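Local structure of nucleoporin GLE1 (Saccharomyces cerevisiae, 6B4E) at residues 226-231 with 260-265. The protein serves as a component of the nuclear pore complex that functions in mRNA export, with enzyme-activator activity and binding of inositol hexakisphosphate. Numbering follows the deposited sequence.
Sequences THFVIL and ELTSRM
The two ends of the helical run 225-264 meet here as an antiparallel hairpin in the all-helical C-terminal part of GLE1: the run folds back on itself, so that 226-231 and 260-264 cross at -152° with their axes 11.7 Å apart. No hydrogen bond joins them, and Phe228 does most of the bridging. With CG anti to its own carbonyl carbon (chi1 -68°), its ring points its CE1-CZ end at the far helix, into the side chains of Leu261, Thr262 and Met265. Phe228 CE1 rests 3.7 Å from Leu261 CG. At the ring edge, Phe228 CZ comes within 3.7 Å of the Leu261 carbonyl O and 3.6 Å of Met265 CG. The methyl CG2 of Thr262 approaches obliquely, 3.7 Å from Phe228 CE1. Thr262 OG1 sits between backbone N and carbonyl carbon (chi1 59°), where the hydroxyl is shared between the carbonyl O atoms of Gly258, the stronger partner, and Glu259, one turn back; that rotation turns CG2 to the ring. Met265 is the first residue to leave helical geometry, and it touches the ring with CB and CG, the chain being bent at chi2 and chi3. A turn on from Phe228, Leu231 CD1 meets Leu261 CD2 at 4.0 Å, the side chains crossing nearly at right angles. Helix 271-284 packs on Phe228 and Leu231 through Leu276, helix 206-216 adds Leu212 and Ile215 against Leu231, and an apolar side chain of the other protein in the assembly packs on Leu261.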
loop_
_atom_site.group_PDB
_atom_site.type_symbol
_atom_site.label_atom_id
_atom_site.label_comp_id
_atom_site.label_asym_id
_atom_site.label_seq_id
_atom_site.Cartn_x
_atom_site.Cartn_y
_atom_site.Cartn_z
ATOM N N THR A 226 -12.982 -6.750 -3.876
ATOM C CA THR A 226 -11.684 -6.077 -3.886
ATOM C C THR A 226 -10.994 -6.164 -2.531
ATOM O O THR A 226 -9.764 -6.249 -2.459
ATOM C CB THR A 226 -11.845 -4.610 -4.286
ATOM O OG1 THR A 226 -12.756 -4.493 -5.399
ATOM C CG2 THR A 226 -10.511 -4.030 -4.664
ATOM N N HIS A 227 -11.757 -6.104 -1.441
ATOM C CA HIS A 227 -11.140 -6.268 -0.126
ATOM C C HIS A 227 -10.406 -7.598 -0.039
ATOM O O HIS A 227 -9.301 -7.680 0.521
ATOM C CB HIS A 227 -12.191 -6.191 0.973
ATOM C CG HIS A 227 -12.795 -4.835 1.122
ATOM N ND1 HIS A 227 -13.916 -4.441 0.419
ATOM C CD2 HIS A 227 -12.429 -3.773 1.875
ATOM C CE1 HIS A 227 -14.222 -3.199 0.746
ATOM N NE2 HIS A 227 -13.339 -2.772 1.632
ATOM N N PHE A 228 -11.006 -8.649 -0.579
ATOM C CA PHE A 228 -10.376 -9.952 -0.525
ATOM C C PHE A 228 -9.184 -10.017 -1.459
ATOM O O PHE A 228 -8.171 -10.646 -1.135
ATOM C CB PHE A 228 -11.387 -11.047 -0.867
ATOM C CG PHE A 228 -12.464 -11.226 0.179
ATOM C CD1 PHE A 228 -12.207 -11.914 1.349
ATOM C CD2 PHE A 228 -13.723 -10.692 -0.007
ATOM C CE1 PHE A 228 -13.186 -12.072 2.306
ATOM C CE2 PHE A 228 -14.711 -10.854 0.943
ATOM C CZ PHE A 228 -14.437 -11.551 2.104
ATOM N N VAL A 229 -9.300 -9.384 -2.630
ATOM C CA VAL A 229 -8.180 -9.328 -3.558
ATOM C C VAL A 229 -6.973 -8.667 -2.900
ATOM O O VAL A 229 -5.862 -9.199 -2.955
ATOM C CB VAL A 229 -8.586 -8.601 -4.854
ATOM C CG1 VAL A 229 -7.365 -8.396 -5.753
ATOM C CG2 VAL A 229 -9.624 -9.410 -5.597
ATOM N N ILE A 230 -7.151 -7.480 -2.317
ATOM C CA ILE A 230 -5.981 -6.794 -1.786
ATOM C C ILE A 230 -5.433 -7.545 -0.578
ATOM O O ILE A 230 -4.220 -7.523 -0.336
ATOM C CB ILE A 230 -6.277 -5.317 -1.463
ATOM C CG1 ILE A 230 -7.300 -5.170 -0.342
ATOM C CG2 ILE A 230 -6.730 -4.577 -2.735
ATOM C CD1 ILE A 230 -6.664 -5.073 1.047
ATOM N N LEU A 231 -6.292 -8.228 0.193
ATOM C CA LEU A 231 -5.793 -9.022 1.314
ATOM C C LEU A 231 -4.963 -10.204 0.827
ATOM O O LEU A 231 -3.979 -10.587 1.468
ATOM C CB LEU A 231 -6.955 -9.507 2.192
ATOM C CG LEU A 231 -7.636 -8.457 3.083
ATOM C CD1 LEU A 231 -8.847 -9.036 3.800
ATOM C CD2 LEU A 231 -6.655 -7.893 4.086
ATOM N N GLU A 260 -13.011 -16.369 8.969
ATOM C CA GLU A 260 -14.265 -15.738 9.372
ATOM C C GLU A 260 -14.789 -14.780 8.310
ATOM O O GLU A 260 -15.964 -14.831 7.945
ATOM C CB GLU A 260 -14.081 -15.019 10.712
ATOM C CG GLU A 260 -15.361 -14.439 11.302
ATOM C CD GLU A 260 -16.417 -15.504 11.615
ATOM O OE1 GLU A 260 -17.588 -15.130 11.849
ATOM O OE2 GLU A 260 -16.081 -16.711 11.630
ATOM N N LEU A 261 -13.943 -13.882 7.812
ATOM C CA LEU A 261 -14.409 -12.911 6.827
ATOM C C LEU A 261 -14.861 -13.602 5.541
ATOM O O LEU A 261 -15.915 -13.268 4.987
ATOM C CB LEU A 261 -13.302 -11.892 6.561
ATOM C CG LEU A 261 -13.671 -10.696 5.685
ATOM C CD1 LEU A 261 -14.792 -9.872 6.301
ATOM C CD2 LEU A 261 -12.445 -9.842 5.465
ATOM N N THR A 262 -14.096 -14.581 5.060
ATOM C CA THR A 262 -14.510 -15.309 3.861
ATOM C C THR A 262 -15.799 -16.094 4.108
ATOM O O THR A 262 -16.668 -16.163 3.229
ATOM C CB THR A 262 -13.399 -16.254 3.393
ATOM O OG1 THR A 262 -13.087 -17.179 4.438
ATOM C CG2 THR A 262 -12.156 -15.502 3.039
ATOM N N SER A 263 -15.932 -16.711 5.290
ATOM C CA SER A 263 -17.144 -17.471 5.599
ATOM C C SER A 263 -18.371 -16.573 5.586
ATOM O O SER A 263 -19.431 -16.953 5.068
ATOM C CB SER A 263 -17.026 -18.158 6.966
ATOM O OG SER A 263 -16.280 -19.356 6.908
ATOM N N ARG A 264 -18.256 -15.383 6.176
ATOM C CA ARG A 264 -19.407 -14.502 6.298
ATOM C C ARG A 264 -19.888 -13.988 4.950
ATOM O O ARG A 264 -21.061 -13.620 4.831
ATOM C CB ARG A 264 -19.064 -13.329 7.218
ATOM C CG ARG A 264 -18.808 -13.744 8.660
ATOM C CD ARG A 264 -20.085 -14.128 9.365
ATOM N NE ARG A 264 -21.009 -13.004 9.460
ATOM C CZ ARG A 264 -21.002 -12.105 10.439
ATOM N NH1 ARG A 264 -21.889 -11.123 10.437
ATOM N NH2 ARG A 264 -20.110 -12.184 11.416
ATOM N N MET A 265 -19.009 -13.948 3.941
ATOM C CA MET A 265 -19.347 -13.474 2.603
ATOM C C MET A 265 -19.475 -14.612 1.600
ATOM O O MET A 265 -19.452 -14.362 0.394
ATOM C CB MET A 265 -18.294 -12.482 2.103
ATOM C CG MET A 265 -17.948 -11.343 3.062
ATOM S SD MET A 265 -19.377 -10.340 3.562
ATOM C CE MET A 265 -19.854 -9.641 2.010
#